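Local coordinates for protein beta-Ala-His dipeptidase (Homo sapiens, PDB 3DLJ) that hydrolyses Xaa-His dipeptides, above all carnosine and anserine, as a secreted dizinc metallopeptidase of the M20 family, at residues Asn224-Val229 / Ile348-Ile353; Val255-Ser260 / Arg370-Val375. One frame throughout, in Å; residues are numbered along the deposited sequence.

Contact 1: residues Asn224-Val229 / Ile348-Ile353; sequences NSYFMV and IGKFSI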
loop_
_atom_site.group_PDB
_atom_site.type_symbol
_atom_site.label_atom_id
_atom_site.label_comp_id
_atom_site.label_asym_id
_atom_site.label_seq_id
_atom_site.Cartn_x
_atom_site.Cartn_y
_atom_site.Cartn_z
ATOM N N ASN A 224 11.898 -0.845 -2.164
ATOM C CA ASN A 224 12.161 0.053 -1.049
ATOM C C ASN A 224 13.313 -0.396 -0.153
ATOM O O ASN A 224 13.602 -1.580 -0.044
ATOM C CB ASN A 224 10.896 0.328 -0.203
ATOM C CG ASN A 224 10.970 1.690 0.524
ATOM O OD1 ASN A 224 11.905 2.460 0.315
ATOM N ND2 ASN A 224 9.994 1.980 1.358
ATOM N N SER A 225 13.977 0.566 0.472
ATOM C CA SER A 225 14.931 0.256 1.510
ATOM C C SER A 225 14.726 1.244 2.668
ATOM O O SER A 225 14.854 2.456 2.502
ATOM C CB SER A 225 16.355 0.258 0.949
ATOM O OG SER A 225 16.612 1.471 0.271
ATOM N N TYR A 226 14.350 0.715 3.824
ATOM C CA TYR A 226 14.079 1.515 4.987
ATOM C C TYR A 226 15.288 1.490 5.936
ATOM O O TYR A 226 15.749 0.421 6.335
ATOM C CB TYR A 226 12.805 1.001 5.682
ATOM C CG TYR A 226 12.084 2.102 6.452
ATOM C CD1 TYR A 226 11.021 2.807 5.879
ATOM C CD2 TYR A 226 12.509 2.462 7.744
ATOM C CE1 TYR A 226 10.373 3.825 6.580
ATOM C CE2 TYR A 226 11.878 3.467 8.449
ATOM C CZ TYR A 226 10.819 4.145 7.866
ATOM O OH TYR A 226 10.218 5.113 8.612
ATOM N N PHE A 227 15.800 2.675 6.268
ATOM C CA PHE A 227 16.964 2.810 7.136
ATOM C C PHE A 227 16.600 3.439 8.478
ATOM O O PHE A 227 15.747 4.314 8.564
ATOM C CB PHE A 227 18.084 3.613 6.448
ATOM C CG PHE A 227 18.710 2.897 5.275
ATOM C CD1 PHE A 227 18.159 3.003 4.001
ATOM C CD2 PHE A 227 19.839 2.113 5.450
ATOM C CE1 PHE A 227 18.715 2.328 2.930
ATOM C CE2 PHE A 227 20.409 1.436 4.368
ATOM C CZ PHE A 227 19.837 1.545 3.108
ATOM N N MET A 228 17.223 2.931 9.524
ATOM C CA MET A 228 17.170 3.518 10.833
ATOM C C MET A 228 18.589 3.888 11.184
ATOM O O MET A 228 19.491 3.076 11.029
ATOM C CB MET A 228 16.621 2.499 11.823
ATOM C CG MET A 228 15.159 2.115 11.503
ATOM S SD MET A 228 14.455 1.253 12.920
ATOM C CE MET A 228 12.814 1.003 12.297
ATOM N N VAL A 229 18.796 5.120 11.645
ATOM C CA VAL A 229 20.119 5.585 12.030
ATOM C C VAL A 229 20.087 6.016 13.486
ATOM O O VAL A 229 19.593 7.098 13.803
ATOM C CB VAL A 229 20.596 6.786 11.158
ATOM C CG1 VAL A 229 22.048 7.223 11.516
ATOM C CG2 VAL A 229 20.475 6.479 9.679
ATOM N N ILE A 348 16.899 8.122 16.848
ATOM C CA ILE A 348 16.907 7.268 15.659
ATOM C C ILE A 348 16.258 8.014 14.489
ATOM O O ILE A 348 15.059 8.317 14.516
ATOM C CB ILE A 348 16.146 5.889 15.886
ATOM C CG1 ILE A 348 16.513 5.247 17.235
ATOM C CG2 ILE A 348 16.466 4.869 14.753
ATOM C CD1 ILE A 348 15.867 3.897 17.468
ATOM N N GLY A 349 17.053 8.305 13.468
ATOM C CA GLY A 349 16.542 8.897 12.250
ATOM C C GLY A 349 15.941 7.810 11.376
ATOM O O GLY A 349 16.441 6.688 11.344
ATOM N N LYS A 350 14.875 8.147 10.647
ATOM C CA LYS A 350 14.218 7.208 9.724
ATOM C C LYS A 350 14.114 7.797 8.337
ATOM O O LYS A 350 13.677 8.945 8.152
ATOM C CB LYS A 350 12.814 6.850 10.214
ATOM C CG LYS A 350 12.687 6.599 11.716
ATOM C CD LYS A 350 12.902 5.163 12.123
ATOM C CE LYS A 350 12.886 5.072 13.649
ATOM N NZ LYS A 350 11.546 4.661 14.177
ATOM N N PHE A 351 14.508 7.004 7.351
ATOM C CA PHE A 351 14.417 7.414 5.969
ATOM C C PHE A 351 14.437 6.177 5.078
ATOM O O PHE A 351 14.832 5.104 5.509
ATOM C CB PHE A 351 15.555 8.398 5.594
ATOM C CG PHE A 351 16.936 7.754 5.488
ATOM C CD1 PHE A 351 17.395 7.258 4.269
ATOM C CD2 PHE A 351 17.756 7.648 6.601
ATOM C CE1 PHE A 351 18.656 6.688 4.147
ATOM C CE2 PHE A 351 19.031 7.070 6.494
ATOM C CZ PHE A 351 19.482 6.597 5.264
ATOM N N SER A 352 13.995 6.336 3.842
ATOM C CA SER A 352 13.969 5.213 2.925
ATOM C C SER A 352 14.281 5.674 1.516
ATOM O O SER A 352 14.108 6.835 1.174
ATOM C CB SER A 352 12.615 4.465 2.983
ATOM O OG SER A 352 11.523 5.328 2.706
ATOM N N ILE A 353 14.746 4.735 0.715
ATOM C CA ILE A 353 15.033 4.956 -0.677
ATOM C C ILE A 353 14.183 3.978 -1.491
ATOM O O ILE A 353 14.295 2.751 -1.348
ATOM C CB ILE A 353 16.556 4.759 -0.973
ATOM C CG1 ILE A 353 17.404 5.691 -0.086
ATOM C CG2 ILE A 353 16.856 4.991 -2.441
ATOM C CD1 ILE A 353 18.915 5.445 -0.150
#

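Contact 2: residues Val255-Ser260 / Arg370-Val375; sequences VALLGS and RHLEDV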
loop_
_atom_site.group_PDB
_atom_site.type_symbol
_atom_site.label_atom_id
_atom_site.label_comp_id
_atom_site.label_asym_id
_atom_site.label_seq_id
_atom_site.Cartn_x
_atom_site.Cartn_y
_atom_site.Cartn_z
ATOM N N VAL A 255 21.136 15.072 12.777
ATOM C CA VAL A 255 20.753 16.090 11.823
ATOM C C VAL A 255 21.793 16.281 10.697
ATOM O O VAL A 255 21.435 16.515 9.528
ATOM C CB VAL A 255 20.407 17.441 12.546
ATOM C CG1 VAL A 255 20.355 18.577 11.565
ATOM C CG2 VAL A 255 19.079 17.305 13.312
ATOM N N ALA A 256 23.069 16.180 11.048
ATOM C CA ALA A 256 24.127 16.221 10.054
ATOM C C ALA A 256 24.116 14.956 9.172
ATOM O O ALA A 256 24.339 15.036 7.972
ATOM C CB ALA A 256 25.481 16.405 10.722
ATOM N N LEU A 257 23.873 13.791 9.772
ATOM C CA LEU A 257 23.713 12.546 9.008
ATOM C C LEU A 257 22.547 12.592 8.042
ATOM O O LEU A 257 22.705 12.298 6.871
ATOM C CB LEU A 257 23.559 11.344 9.952
ATOM C CG LEU A 257 24.855 11.006 10.696
ATOM C CD1 LEU A 257 24.560 10.086 11.848
ATOM C CD2 LEU A 257 25.882 10.396 9.736
ATOM N N LEU A 258 21.379 12.960 8.539
ATOM C CA LEU A 258 20.182 13.108 7.706
ATOM C C LEU A 258 20.319 14.182 6.626
ATOM O O LEU A 258 19.807 14.017 5.515
ATOM C CB LEU A 258 18.968 13.418 8.596
ATOM C CG LEU A 258 18.539 12.354 9.619
ATOM C CD1 LEU A 258 17.330 12.856 10.441
ATOM C CD2 LEU A 258 18.245 11.000 8.948
ATOM N N GLY A 259 21.003 15.280 6.953
ATOM C CA GLY A 259 21.229 16.361 6.016
ATOM C C GLY A 259 22.238 16.083 4.918
ATOM O O GLY A 259 22.379 16.878 4.001
ATOM N N SER A 260 22.931 14.955 5.007
ATOM C CA SER A 260 23.966 14.565 4.052
ATOM C C SER A 260 23.443 13.664 2.907
ATOM O O SER A 260 24.208 13.255 2.046
ATOM C CB SER A 260 25.073 13.816 4.812
ATOM O OG SER A 260 24.679 12.454 5.038
ATOM N N ARG A 370 28.175 2.936 4.300
ATOM C CA ARG A 370 29.498 3.537 4.089
ATOM C C ARG A 370 29.433 5.043 4.058
ATOM O O ARG A 370 30.274 5.720 4.664
ATOM C CB ARG A 370 30.138 3.048 2.784
ATOM C CG ARG A 370 30.921 1.743 2.911
ATOM N N HIS A 371 28.444 5.571 3.344
ATOM C CA HIS A 371 28.256 7.002 3.289
ATOM C C HIS A 371 28.071 7.578 4.697
ATOM O O HIS A 371 28.777 8.517 5.085
ATOM C CB HIS A 371 27.095 7.356 2.356
ATOM C CG HIS A 371 26.693 8.793 2.419
ATOM N ND1 HIS A 371 27.403 9.794 1.789
ATOM C CD2 HIS A 371 25.662 9.401 3.052
ATOM C CE1 HIS A 371 26.825 10.957 2.031
ATOM N NE2 HIS A 371 25.765 10.743 2.789
ATOM N N LEU A 372 27.155 6.994 5.462
ATOM C CA LEU A 372 26.847 7.482 6.804
ATOM C C LEU A 372 28.032 7.409 7.773
ATOM O O LEU A 372 28.275 8.369 8.509
ATOM C CB LEU A 372 25.589 6.793 7.365
ATOM C CG LEU A 372 24.278 7.196 6.665
ATOM C CD1 LEU A 372 23.106 6.323 7.103
ATOM C CD2 LEU A 372 23.944 8.684 6.851
ATOM N N GLU A 373 28.751 6.274 7.761
ATOM C CA GLU A 373 30.023 6.092 8.473
ATOM C C GLU A 373 31.045 7.143 8.092
ATOM O O GLU A 373 31.700 7.711 8.963
ATOM C CB GLU A 373 30.606 4.685 8.234
ATOM C CG GLU A 373 29.772 3.606 8.909
ATOM C CD GLU A 373 30.141 2.159 8.537
ATOM O OE1 GLU A 373 30.967 1.901 7.622
ATOM O OE2 GLU A 373 29.570 1.267 9.187
ATOM N N ASP A 374 31.190 7.425 6.802
ATOM C CA ASP A 374 32.127 8.466 6.380
ATOM C C ASP A 374 31.739 9.873 6.898
ATOM O O ASP A 374 32.603 10.633 7.359
ATOM C CB ASP A 374 32.337 8.437 4.860
ATOM C CG ASP A 374 33.250 7.283 4.410
ATOM O OD1 ASP A 374 33.825 6.575 5.271
ATOM O OD2 ASP A 374 33.410 7.076 3.184
ATOM N N VAL A 375 30.454 10.213 6.846
ATOM C CA VAL A 375 29.994 11.494 7.393
ATOM C C VAL A 375 30.206 11.542 8.905
ATOM O O VAL A 375 30.715 12.527 9.443
ATOM C CB VAL A 375 28.511 11.787 7.041
ATOM C CG1 VAL A 375 27.960 13.010 7.845
ATOM C CG2 VAL A 375 28.364 11.997 5.539
#

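Contact 1: residues Asn224-Val229 / Ile348-Ile353
Phe227 and Phe351 face each other as a hydrogen-bonded pair in two antiparallel strands, and their meeting shows how one sheet can carry two unlike faces. CG of Phe351 lies between its backbone N and carbonyl carbon (chi1 72°). Phe227 CB sits over one face of the Phe351 ring, offset toward the rim, 3.7 Å from the centroid. The two rings are nearly parallel, at 13°, but slid so far apart that they barely overlap. Val229 CG2 meets the rim of the Phe351 ring in its plane, 3.5 Å from CE2. This face, with Ser225 and Ile353 at its other end, is buried and closely packed.

Six backbone bonds lock the register; the one from Phe227 N to Phe351 O is short, at 2.7 Å, and nearly straight. Ile353 O is gripped twice, by Ser225 N and, in the carbonyl plane on a lone pair, by Ser225 OG at 3.1 Å.

On the other face Tyr226, Met228 and Lys350 are partly exposed and meet more loosely. Lys350 CB lies 3.5 Å from Tyr226 OH, and its CD touches Met228 CG at 3.8 Å. Bent at chi2 (-90°), the lysine chain passes the methionine, and its NZ forms a salt bridge with Glu331. Buried Ser352 packs CB on Tyr226 CD1, and its OG is hydrogen-bonded to His328, whose ring also meets that of Tyr226.

Strand 384-397 pairs with the outer edge of strand 216-232 and strand 324-331 with that of strand 346-355, while helices 250-258 and 361-377 cover the phenylalanine face.

Contact 2: residues Val255-Ser260 / Arg370-Val375
His371 NE2 reaches across to Ser260 and is the donor in two bonds, a compact example of one side chain and one carbonyl sharing an imidazole N-H. The bond to OG is 3.0 Å long, with the hydroxyl tilted 28° out of the ring plane; the one to Ser260 O is equally long but weak, bent to 131° at the hydrogen. Having accepted from the histidine, OG donates to Leu257 O at 2.7 Å. The serine torsion (chi1 80°) sets OG between its own backbone N and carbonyl carbon. Leu257 O also takes a longer backbone bond from Ser260 N, so one carbonyl oxygen accepts from both the N-H and the hydroxyl of the same serine.

Beside this polar chain the contact is apolar. Val375 CG2 lies over one face of the imidazole, offset toward its rim, and 3.7 Å from Ser260 OG. Its CG1 meets Leu257 CD2 at 3.8 Å as the two side chains slide past each other in opposite directions. The same leucine methyl touches Leu372 CD2 at 3.9 Å.

Far from the zinc site, helix 250-258 and the residues just after it pack against helix 361-377 on one side of a sheet, typical of a two-layer alpha/beta sandwich like the lid domain of M20 peptidases.

How the contacts relate
The centres of the two contacts lie about 12 Å apart, in successive layers of one alpha/beta unit: contact 1 joins two strands of the sheet, contact 2 joins helix 250-258 and the residues just after it to helix 361-377. Along the chain the segments alternate, 224-229, 255-260, 348-353 and 370-375; each strand segment is followed by a helical one, and the two helices together cover both strands. The layers meet directly, Val229 CG2 lying 3.7 Å from Leu372 CD1. They thus share one apolar interior, built from Val229, Phe351, Leu257, Leu258 and Leu372, while the Asn224 side chain at one end of contact 1 comes within about 12 Å of a zinc ion.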